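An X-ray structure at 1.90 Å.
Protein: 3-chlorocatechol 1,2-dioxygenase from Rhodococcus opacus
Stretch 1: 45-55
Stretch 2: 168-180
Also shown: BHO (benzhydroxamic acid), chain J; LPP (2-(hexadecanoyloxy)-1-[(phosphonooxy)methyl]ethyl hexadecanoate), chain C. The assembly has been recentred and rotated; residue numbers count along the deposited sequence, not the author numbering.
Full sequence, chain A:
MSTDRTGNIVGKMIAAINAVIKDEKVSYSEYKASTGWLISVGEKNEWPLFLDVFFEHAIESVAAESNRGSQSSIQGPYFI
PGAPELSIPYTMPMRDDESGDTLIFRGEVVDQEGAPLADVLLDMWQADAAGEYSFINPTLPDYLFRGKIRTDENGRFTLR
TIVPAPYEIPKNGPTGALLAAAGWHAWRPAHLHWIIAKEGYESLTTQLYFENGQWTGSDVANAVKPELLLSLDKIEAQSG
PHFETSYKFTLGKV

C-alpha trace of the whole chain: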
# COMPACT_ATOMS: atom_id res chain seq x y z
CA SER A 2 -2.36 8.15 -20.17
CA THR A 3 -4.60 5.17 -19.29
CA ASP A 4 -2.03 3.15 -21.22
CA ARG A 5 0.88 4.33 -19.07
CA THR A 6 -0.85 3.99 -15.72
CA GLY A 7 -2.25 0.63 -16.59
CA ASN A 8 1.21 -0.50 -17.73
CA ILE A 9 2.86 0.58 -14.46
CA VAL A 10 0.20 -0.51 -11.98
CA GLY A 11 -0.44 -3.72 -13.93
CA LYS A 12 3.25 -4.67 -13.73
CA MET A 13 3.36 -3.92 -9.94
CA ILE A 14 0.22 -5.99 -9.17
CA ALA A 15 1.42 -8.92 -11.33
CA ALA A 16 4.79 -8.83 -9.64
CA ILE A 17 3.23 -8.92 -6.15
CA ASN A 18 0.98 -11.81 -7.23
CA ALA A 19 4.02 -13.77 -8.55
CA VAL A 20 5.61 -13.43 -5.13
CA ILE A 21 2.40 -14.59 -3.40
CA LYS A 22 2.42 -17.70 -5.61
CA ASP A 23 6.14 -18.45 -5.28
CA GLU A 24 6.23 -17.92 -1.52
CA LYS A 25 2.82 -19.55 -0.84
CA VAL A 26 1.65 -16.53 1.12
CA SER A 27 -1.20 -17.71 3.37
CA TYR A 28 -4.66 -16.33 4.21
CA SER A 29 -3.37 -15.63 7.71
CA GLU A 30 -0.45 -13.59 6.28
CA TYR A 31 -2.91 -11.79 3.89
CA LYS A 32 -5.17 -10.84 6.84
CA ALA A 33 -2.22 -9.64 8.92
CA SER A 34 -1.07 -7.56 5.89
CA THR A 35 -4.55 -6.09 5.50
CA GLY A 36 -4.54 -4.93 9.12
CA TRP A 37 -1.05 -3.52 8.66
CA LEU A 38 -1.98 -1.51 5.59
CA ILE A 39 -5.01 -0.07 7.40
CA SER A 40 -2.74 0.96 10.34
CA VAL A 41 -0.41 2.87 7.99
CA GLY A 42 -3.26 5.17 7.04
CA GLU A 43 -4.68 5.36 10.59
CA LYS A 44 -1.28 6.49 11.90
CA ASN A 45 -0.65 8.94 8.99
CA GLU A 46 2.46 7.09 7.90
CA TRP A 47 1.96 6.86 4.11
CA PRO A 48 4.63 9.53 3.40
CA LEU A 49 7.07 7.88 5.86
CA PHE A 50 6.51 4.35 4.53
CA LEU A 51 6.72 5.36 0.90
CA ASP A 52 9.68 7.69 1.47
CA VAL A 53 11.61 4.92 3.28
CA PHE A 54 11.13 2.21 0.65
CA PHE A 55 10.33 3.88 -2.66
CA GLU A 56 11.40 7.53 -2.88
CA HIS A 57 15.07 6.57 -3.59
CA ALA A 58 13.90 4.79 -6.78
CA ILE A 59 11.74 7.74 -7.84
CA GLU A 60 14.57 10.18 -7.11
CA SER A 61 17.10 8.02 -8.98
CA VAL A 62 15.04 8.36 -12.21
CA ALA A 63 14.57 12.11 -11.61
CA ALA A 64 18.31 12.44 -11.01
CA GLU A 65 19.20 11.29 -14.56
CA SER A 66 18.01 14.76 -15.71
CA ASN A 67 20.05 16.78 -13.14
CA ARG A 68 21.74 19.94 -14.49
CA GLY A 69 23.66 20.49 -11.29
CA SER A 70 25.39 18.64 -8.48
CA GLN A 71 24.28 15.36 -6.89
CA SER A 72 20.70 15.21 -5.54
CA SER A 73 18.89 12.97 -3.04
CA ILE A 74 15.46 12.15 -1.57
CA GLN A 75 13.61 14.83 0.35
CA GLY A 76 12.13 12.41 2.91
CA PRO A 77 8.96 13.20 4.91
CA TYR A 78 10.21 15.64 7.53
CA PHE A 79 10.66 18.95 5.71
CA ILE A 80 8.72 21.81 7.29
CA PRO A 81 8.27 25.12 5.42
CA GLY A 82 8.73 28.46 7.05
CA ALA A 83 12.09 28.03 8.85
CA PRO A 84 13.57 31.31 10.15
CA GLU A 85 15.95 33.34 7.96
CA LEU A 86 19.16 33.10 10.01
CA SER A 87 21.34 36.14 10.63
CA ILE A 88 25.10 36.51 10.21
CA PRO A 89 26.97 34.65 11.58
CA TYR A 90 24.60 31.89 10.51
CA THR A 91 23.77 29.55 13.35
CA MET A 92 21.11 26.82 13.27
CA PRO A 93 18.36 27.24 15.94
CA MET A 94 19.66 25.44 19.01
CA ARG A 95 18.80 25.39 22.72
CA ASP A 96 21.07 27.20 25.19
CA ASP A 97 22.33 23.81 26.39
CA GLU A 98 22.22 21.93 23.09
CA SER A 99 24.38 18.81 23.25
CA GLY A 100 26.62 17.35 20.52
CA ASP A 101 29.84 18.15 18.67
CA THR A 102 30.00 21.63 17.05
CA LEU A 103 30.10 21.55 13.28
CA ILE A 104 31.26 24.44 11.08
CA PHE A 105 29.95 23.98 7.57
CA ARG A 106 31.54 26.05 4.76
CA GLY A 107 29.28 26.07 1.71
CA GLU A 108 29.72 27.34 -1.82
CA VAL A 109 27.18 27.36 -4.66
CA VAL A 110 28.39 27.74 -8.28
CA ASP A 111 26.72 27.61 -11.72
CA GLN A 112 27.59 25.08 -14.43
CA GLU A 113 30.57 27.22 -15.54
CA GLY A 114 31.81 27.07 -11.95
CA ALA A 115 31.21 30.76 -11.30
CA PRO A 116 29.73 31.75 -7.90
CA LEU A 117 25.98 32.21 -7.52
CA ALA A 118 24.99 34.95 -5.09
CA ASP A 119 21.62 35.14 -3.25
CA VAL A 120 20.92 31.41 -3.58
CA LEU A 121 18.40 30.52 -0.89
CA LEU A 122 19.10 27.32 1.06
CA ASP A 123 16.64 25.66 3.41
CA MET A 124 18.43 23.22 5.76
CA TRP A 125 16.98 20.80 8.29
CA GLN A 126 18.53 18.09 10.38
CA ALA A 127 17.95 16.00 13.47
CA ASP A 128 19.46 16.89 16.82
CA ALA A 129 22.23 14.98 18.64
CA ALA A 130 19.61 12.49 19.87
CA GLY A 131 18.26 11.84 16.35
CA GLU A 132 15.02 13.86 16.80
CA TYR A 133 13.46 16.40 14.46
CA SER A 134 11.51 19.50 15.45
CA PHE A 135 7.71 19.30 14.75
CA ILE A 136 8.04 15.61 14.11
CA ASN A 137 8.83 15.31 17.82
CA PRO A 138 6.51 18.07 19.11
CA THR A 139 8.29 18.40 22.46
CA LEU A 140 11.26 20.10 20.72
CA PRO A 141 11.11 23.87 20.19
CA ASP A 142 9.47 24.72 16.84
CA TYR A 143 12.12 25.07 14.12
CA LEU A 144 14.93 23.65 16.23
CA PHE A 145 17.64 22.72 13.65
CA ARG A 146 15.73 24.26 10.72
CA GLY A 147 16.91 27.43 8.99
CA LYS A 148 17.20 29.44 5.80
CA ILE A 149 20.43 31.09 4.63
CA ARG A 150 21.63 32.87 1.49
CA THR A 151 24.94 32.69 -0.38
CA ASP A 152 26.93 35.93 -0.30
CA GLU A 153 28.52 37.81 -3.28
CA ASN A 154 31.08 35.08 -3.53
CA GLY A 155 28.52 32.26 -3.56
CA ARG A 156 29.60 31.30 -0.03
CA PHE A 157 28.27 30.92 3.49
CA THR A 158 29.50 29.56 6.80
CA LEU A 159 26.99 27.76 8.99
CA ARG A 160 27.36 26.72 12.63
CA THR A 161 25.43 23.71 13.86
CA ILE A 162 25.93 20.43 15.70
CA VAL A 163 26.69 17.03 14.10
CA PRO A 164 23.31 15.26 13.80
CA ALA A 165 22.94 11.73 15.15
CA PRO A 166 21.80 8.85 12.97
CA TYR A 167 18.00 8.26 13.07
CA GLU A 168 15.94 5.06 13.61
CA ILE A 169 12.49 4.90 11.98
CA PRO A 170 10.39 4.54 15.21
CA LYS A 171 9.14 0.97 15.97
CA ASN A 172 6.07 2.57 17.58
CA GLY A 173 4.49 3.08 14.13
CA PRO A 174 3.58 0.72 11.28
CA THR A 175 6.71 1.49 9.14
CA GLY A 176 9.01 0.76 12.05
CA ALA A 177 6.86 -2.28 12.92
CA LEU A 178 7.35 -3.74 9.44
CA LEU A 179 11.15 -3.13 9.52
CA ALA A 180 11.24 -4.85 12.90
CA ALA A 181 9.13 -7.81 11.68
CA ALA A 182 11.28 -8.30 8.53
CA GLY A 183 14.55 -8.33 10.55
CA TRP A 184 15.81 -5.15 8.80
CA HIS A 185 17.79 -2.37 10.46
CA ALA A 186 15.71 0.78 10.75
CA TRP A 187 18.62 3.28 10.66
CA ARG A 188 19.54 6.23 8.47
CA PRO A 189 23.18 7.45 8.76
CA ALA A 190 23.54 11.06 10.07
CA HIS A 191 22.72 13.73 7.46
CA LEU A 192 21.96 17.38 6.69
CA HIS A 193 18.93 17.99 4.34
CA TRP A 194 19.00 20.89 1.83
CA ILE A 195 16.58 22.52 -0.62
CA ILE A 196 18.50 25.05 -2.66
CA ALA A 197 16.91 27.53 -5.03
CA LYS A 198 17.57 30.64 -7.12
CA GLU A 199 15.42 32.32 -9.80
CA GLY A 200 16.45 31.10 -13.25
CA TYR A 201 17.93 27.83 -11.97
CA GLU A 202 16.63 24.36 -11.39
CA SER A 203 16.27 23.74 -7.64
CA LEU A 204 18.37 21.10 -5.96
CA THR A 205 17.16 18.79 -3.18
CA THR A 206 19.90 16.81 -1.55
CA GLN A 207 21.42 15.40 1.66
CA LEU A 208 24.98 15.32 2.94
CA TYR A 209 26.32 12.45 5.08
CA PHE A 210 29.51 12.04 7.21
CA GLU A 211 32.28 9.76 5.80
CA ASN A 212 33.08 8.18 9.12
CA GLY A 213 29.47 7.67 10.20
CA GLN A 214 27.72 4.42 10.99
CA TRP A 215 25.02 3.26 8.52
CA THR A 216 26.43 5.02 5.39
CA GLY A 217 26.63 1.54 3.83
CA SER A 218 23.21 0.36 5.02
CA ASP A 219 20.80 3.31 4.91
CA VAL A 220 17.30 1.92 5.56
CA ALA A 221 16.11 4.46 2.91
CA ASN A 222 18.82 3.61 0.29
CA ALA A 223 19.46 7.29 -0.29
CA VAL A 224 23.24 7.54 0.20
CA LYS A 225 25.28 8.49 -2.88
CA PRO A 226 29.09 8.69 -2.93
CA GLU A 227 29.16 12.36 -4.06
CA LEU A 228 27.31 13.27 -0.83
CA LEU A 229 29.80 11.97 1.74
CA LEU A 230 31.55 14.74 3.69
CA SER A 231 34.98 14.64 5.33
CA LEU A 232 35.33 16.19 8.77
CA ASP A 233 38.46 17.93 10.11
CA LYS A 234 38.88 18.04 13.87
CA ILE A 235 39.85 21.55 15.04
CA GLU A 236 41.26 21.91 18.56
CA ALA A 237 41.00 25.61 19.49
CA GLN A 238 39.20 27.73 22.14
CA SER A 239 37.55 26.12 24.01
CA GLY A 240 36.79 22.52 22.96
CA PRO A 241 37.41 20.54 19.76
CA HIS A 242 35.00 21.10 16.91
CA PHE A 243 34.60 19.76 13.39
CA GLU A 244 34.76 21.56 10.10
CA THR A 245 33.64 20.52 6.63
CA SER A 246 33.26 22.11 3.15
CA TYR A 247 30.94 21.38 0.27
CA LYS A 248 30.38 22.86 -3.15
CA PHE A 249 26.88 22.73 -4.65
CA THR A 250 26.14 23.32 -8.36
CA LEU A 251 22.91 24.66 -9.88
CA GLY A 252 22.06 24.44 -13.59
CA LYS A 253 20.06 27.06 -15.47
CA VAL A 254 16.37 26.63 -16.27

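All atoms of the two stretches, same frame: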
# COMPACT_ATOMS: atom_id res chain seq x y z
N ASN A 45 -1.18 7.88 9.88
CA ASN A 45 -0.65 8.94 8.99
C ASN A 45 0.81 8.73 8.59
O ASN A 45 1.64 9.69 8.55
CB ASN A 45 -0.83 10.34 9.59
CG ASN A 45 -2.30 10.65 9.92
OD1 ASN A 45 -3.16 10.58 9.06
ND2 ASN A 45 -2.57 10.98 11.17
N GLU A 46 1.11 7.48 8.27
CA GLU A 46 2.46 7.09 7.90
C GLU A 46 2.64 6.75 6.41
O GLU A 46 3.66 6.15 6.05
CB GLU A 46 2.91 5.89 8.76
CG GLU A 46 3.41 6.35 10.12
CD GLU A 46 4.32 5.34 10.80
OE1 GLU A 46 4.61 4.24 10.23
OE2 GLU A 46 4.75 5.64 11.93
N TRP A 47 1.68 7.09 5.54
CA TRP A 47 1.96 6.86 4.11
C TRP A 47 3.22 7.57 3.60
O TRP A 47 4.06 6.95 2.98
CB TRP A 47 0.72 7.14 3.22
CG TRP A 47 -0.19 5.96 3.31
CD1 TRP A 47 -1.40 5.90 3.94
CD2 TRP A 47 0.08 4.66 2.82
NE1 TRP A 47 -1.91 4.62 3.85
CE2 TRP A 47 -1.02 3.84 3.15
CE3 TRP A 47 1.16 4.10 2.10
CZ2 TRP A 47 -1.07 2.48 2.82
CZ3 TRP A 47 1.10 2.75 1.75
CH2 TRP A 47 -0.02 1.95 2.11
N PRO A 48 3.40 8.87 3.86
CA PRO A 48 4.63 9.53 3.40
C PRO A 48 5.91 8.88 3.99
O PRO A 48 6.85 8.67 3.22
CB PRO A 48 4.45 10.98 3.84
CG PRO A 48 2.93 11.18 4.00
CD PRO A 48 2.43 9.82 4.45
N LEU A 49 5.91 8.53 5.28
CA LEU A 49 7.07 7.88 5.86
C LEU A 49 7.35 6.54 5.18
O LEU A 49 8.46 6.27 4.73
CB LEU A 49 6.88 7.70 7.37
CG LEU A 49 7.94 6.88 8.12
CD1 LEU A 49 9.36 7.48 8.04
CD2 LEU A 49 7.49 6.78 9.60
N PHE A 50 6.33 5.68 5.11
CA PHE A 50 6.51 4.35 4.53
C PHE A 50 7.03 4.44 3.11
O PHE A 50 8.01 3.78 2.73
CB PHE A 50 5.18 3.60 4.54
CG PHE A 50 5.23 2.28 3.82
CD1 PHE A 50 4.47 2.07 2.67
CD2 PHE A 50 6.08 1.27 4.24
CE1 PHE A 50 4.51 0.85 2.01
CE2 PHE A 50 6.15 0.06 3.55
CZ PHE A 50 5.36 -0.13 2.44
N LEU A 51 6.34 5.26 2.30
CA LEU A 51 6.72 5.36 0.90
C LEU A 51 8.11 5.97 0.75
O LEU A 51 8.92 5.49 -0.07
CB LEU A 51 5.70 6.21 0.13
CG LEU A 51 4.30 5.56 0.15
CD1 LEU A 51 3.27 6.54 -0.43
CD2 LEU A 51 4.29 4.22 -0.57
N ASP A 52 8.39 7.01 1.54
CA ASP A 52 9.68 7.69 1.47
C ASP A 52 10.83 6.79 1.93
O ASP A 52 11.93 6.90 1.37
CB ASP A 52 9.70 8.99 2.27
CG ASP A 52 8.98 10.12 1.56
OD1 ASP A 52 8.47 9.92 0.42
OD2 ASP A 52 8.84 11.23 2.09
N VAL A 53 10.58 5.89 2.89
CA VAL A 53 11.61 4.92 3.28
C VAL A 53 11.96 3.95 2.13
O VAL A 53 13.13 3.78 1.75
CB VAL A 53 11.21 4.13 4.55
CG1 VAL A 53 12.11 2.89 4.77
CG2 VAL A 53 11.33 5.05 5.75
N PHE A 54 10.93 3.35 1.54
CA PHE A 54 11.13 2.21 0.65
C PHE A 54 11.17 2.51 -0.84
O PHE A 54 11.75 1.74 -1.61
CB PHE A 54 10.06 1.15 0.95
CG PHE A 54 10.27 0.47 2.28
CD1 PHE A 54 11.36 -0.37 2.45
CD2 PHE A 54 9.42 0.71 3.35
CE1 PHE A 54 11.56 -1.01 3.69
CE2 PHE A 54 9.64 0.11 4.58
CZ PHE A 54 10.70 -0.76 4.73
N PHE A 55 10.53 3.60 -1.23
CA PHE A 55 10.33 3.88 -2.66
C PHE A 55 10.88 5.19 -3.16
O PHE A 55 11.20 5.28 -4.35
CB PHE A 55 8.86 3.78 -3.05
CG PHE A 55 8.26 2.47 -2.69
CD1 PHE A 55 7.35 2.40 -1.66
CD2 PHE A 55 8.66 1.30 -3.35
CE1 PHE A 55 6.82 1.14 -1.27
CE2 PHE A 55 8.13 0.06 -2.97
CZ PHE A 55 7.21 -0.02 -1.93
N GLU A 168 16.71 6.26 13.87
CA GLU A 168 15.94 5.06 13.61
C GLU A 168 14.49 5.44 13.25
O GLU A 168 13.87 6.26 13.92
CB GLU A 168 15.94 4.16 14.87
CG GLU A 168 16.65 2.84 14.70
CD GLU A 168 16.40 1.84 15.82
OE1 GLU A 168 16.65 2.20 17.00
OE2 GLU A 168 15.97 0.70 15.52
N ILE A 169 13.94 4.84 12.19
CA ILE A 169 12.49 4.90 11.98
C ILE A 169 11.83 4.29 13.24
O ILE A 169 12.16 3.18 13.60
CB ILE A 169 12.10 4.07 10.71
CG1 ILE A 169 12.94 4.48 9.48
CG2 ILE A 169 10.56 4.13 10.44
CD1 ILE A 169 13.08 5.98 9.25
N PRO A 170 10.91 5.00 13.89
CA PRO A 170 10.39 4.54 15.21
C PRO A 170 9.59 3.24 15.15
O PRO A 170 8.71 3.13 14.29
CB PRO A 170 9.52 5.71 15.68
CG PRO A 170 10.04 6.85 14.83
CD PRO A 170 10.29 6.26 13.47
N LYS A 171 9.90 2.25 15.99
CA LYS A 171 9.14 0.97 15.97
C LYS A 171 7.69 1.15 16.39
O LYS A 171 6.84 0.30 16.08
CB LYS A 171 9.80 -0.14 16.84
CG LYS A 171 9.28 -1.57 16.51
CD LYS A 171 9.23 -2.50 17.71
CE LYS A 171 8.15 -3.57 17.54
NZ LYS A 171 8.62 -4.96 17.82
N ASN A 172 7.40 2.28 17.03
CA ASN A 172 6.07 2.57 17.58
C ASN A 172 5.01 2.92 16.51
O ASN A 172 3.86 3.28 16.83
CB ASN A 172 6.15 3.64 18.69
CG ASN A 172 6.63 5.03 18.20
OD1 ASN A 172 6.12 5.59 17.21
ND2 ASN A 172 7.61 5.62 18.93
N GLY A 173 5.41 2.84 15.24
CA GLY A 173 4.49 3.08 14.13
C GLY A 173 4.56 1.89 13.17
O GLY A 173 5.44 1.02 13.31
N PRO A 174 3.63 1.84 12.21
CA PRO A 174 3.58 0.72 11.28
C PRO A 174 4.88 0.56 10.43
O PRO A 174 5.28 -0.55 10.21
CB PRO A 174 2.37 1.05 10.38
CG PRO A 174 1.53 2.00 11.19
CD PRO A 174 2.53 2.80 12.01
N THR A 175 5.54 1.65 10.03
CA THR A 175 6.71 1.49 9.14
C THR A 175 7.81 0.78 9.94
O THR A 175 8.41 -0.20 9.52
CB THR A 175 7.23 2.85 8.65
OG1 THR A 175 6.16 3.56 7.99
CG2 THR A 175 8.33 2.66 7.57
N GLY A 176 8.05 1.32 11.13
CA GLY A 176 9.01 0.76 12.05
C GLY A 176 8.62 -0.63 12.46
O GLY A 176 9.51 -1.48 12.65
N ALA A 177 7.31 -0.90 12.57
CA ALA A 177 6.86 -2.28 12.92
C ALA A 177 7.17 -3.27 11.81
O ALA A 177 7.55 -4.40 12.07
CB ALA A 177 5.36 -2.33 13.25
N LEU A 178 6.97 -2.86 10.55
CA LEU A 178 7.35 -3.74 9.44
C LEU A 178 8.87 -4.02 9.41
O LEU A 178 9.30 -5.17 9.19
CB LEU A 178 6.93 -3.11 8.11
CG LEU A 178 7.54 -3.73 6.85
CD1 LEU A 178 7.03 -5.17 6.65
CD2 LEU A 178 7.18 -2.86 5.67
N LEU A 179 9.68 -2.97 9.58
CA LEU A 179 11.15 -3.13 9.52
C LEU A 179 11.54 -4.15 10.61
O LEU A 179 12.34 -5.08 10.38
CB LEU A 179 11.83 -1.80 9.83
CG LEU A 179 11.81 -0.83 8.65
CD1 LEU A 179 12.01 0.61 9.10
CD2 LEU A 179 12.81 -1.24 7.56
N ALA A 180 10.95 -3.96 11.78
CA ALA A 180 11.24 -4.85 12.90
C ALA A 180 10.83 -6.31 12.58
O ALA A 180 11.64 -7.28 12.74
CB ALA A 180 10.56 -4.32 14.18
C1 BHO J . 14.01 10.38 6.12
C2 BHO J . 13.91 9.70 4.82
C3 BHO J . 13.05 8.61 4.69
C4 BHO J . 12.33 8.17 5.82
C5 BHO J . 12.45 8.81 7.04
C6 BHO J . 13.29 9.91 7.21
C BHO J . 14.93 11.55 6.25
O1 BHO J . 15.86 11.58 5.51
N BHO J . 14.83 12.53 7.13
O2 BHO J . 13.79 13.16 7.37
C7 LPP C . -4.43 11.30 -10.18
O9 LPP C . -5.02 10.20 -10.90
O27 LPP C . -2.43 10.44 -12.76
C11 LPP C . -5.66 9.22 -10.00
O10 LPP C . -6.86 9.00 -10.12
C12 LPP C . -4.85 8.48 -8.95
C13 LPP C . -3.90 7.49 -9.62
C14 LPP C . -3.91 6.14 -8.91
C15 LPP C . -2.54 5.83 -8.33
C16 LPP C . -2.39 4.34 -8.08
C17 LPP C . -1.25 4.06 -7.13
C18 LPP C . -1.11 2.57 -6.96
C19 LPP C . -0.13 2.24 -5.85
C20 LPP C . 0.78 1.09 -6.28
C21 LPP C . -0.01 -0.11 -6.79
C22 LPP C . -0.30 -1.10 -5.67
C23 LPP C . 0.29 -2.45 -6.00
C24 LPP C . 1.76 -2.46 -5.63
C29 LPP C . -1.97 9.65 -11.95
C30 LPP C . -0.52 9.25 -12.00
C31 LPP C . -0.35 7.85 -11.40
C32 LPP C . 0.52 6.98 -12.29
C33 LPP C . 0.82 5.63 -11.63
C34 LPP C . 2.11 5.69 -10.82
C35 LPP C . 2.27 4.47 -9.95
C36 LPP C . 3.57 4.56 -9.18
C37 LPP C . 3.39 4.12 -7.76
C38 LPP C . 4.65 4.42 -6.93
C39 LPP C . 4.35 4.22 -5.46
C40 LPP C . 4.44 2.74 -5.06
C41 LPP C . 3.39 2.41 -4.00
C42 LPP C . 3.53 0.99 -3.42
C43 LPP C . 2.85 0.91 -2.04
C44 LPP C . 2.69 -0.52 -1.53
O HOH W 1 7.22 3.99 12.24

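Contact along stretch 2 begins at I169, whose CA-to-CB bond points toward the helix 47-54. I169 CG2 lies 4.1 Å from L49 CD2 and I169 CD1 4.0 Å from V53 CG2, ordinary apolar packing distances. The same three side chains line the benzhydroxamic acid: V53 CG2 is 3.3 Å from BHO C4, while L49 CD1 and I169 CD1 are 3.5 and 3.6 Å from BHO C5.

P170 opens a type I turn that ends at G173, and its carbonyl takes part through water 1. This water donates to P170 O (2.7 Å) and to E46 OE2 (3.0 Å) and accepts from G176 N (3.0 Å), so one molecule links the turn, the new helix and the glutamate. At G173 the absence of a side chain matters: an ideal CB would fall 1.9 Å from E46 OE2, whereas G173 CA sits 3.4 Å from E46 OE2. P174 starts the helix with P174 CD 3.1 Å from E46 OE1; its nitrogen has no hydrogen to offer that carboxylate.

T175 is the centre of the contact and has the largest covered area, 87 Å². Both T175 N (2.8 Å, N-H...O angle 159°) and T175 OG1 (2.8 Å) donate to E46 OE1, so a single carboxylate oxygen receives backbone and side chain together. With chi1 at -57° (m), the side chain enters a hole formed by L49, F50, V53 and F54. The methyl T175 CG2 lies 4.2 Å from V53 CG2, and T175 CG2 is 4.1 Å from F54 CE2, so threonine serves polar and apolar neighbours at once.

One turn on, L178 points toward stretch 1 and places L178 CD2 3.8 Å from F50 CE2 and 4.0 Å from F54 CE2, bridging the two rings. L179 leaves its backbone sideways, but its end comes nearer, bringing L179 CD2 to 3.6 Å from F54 CZ.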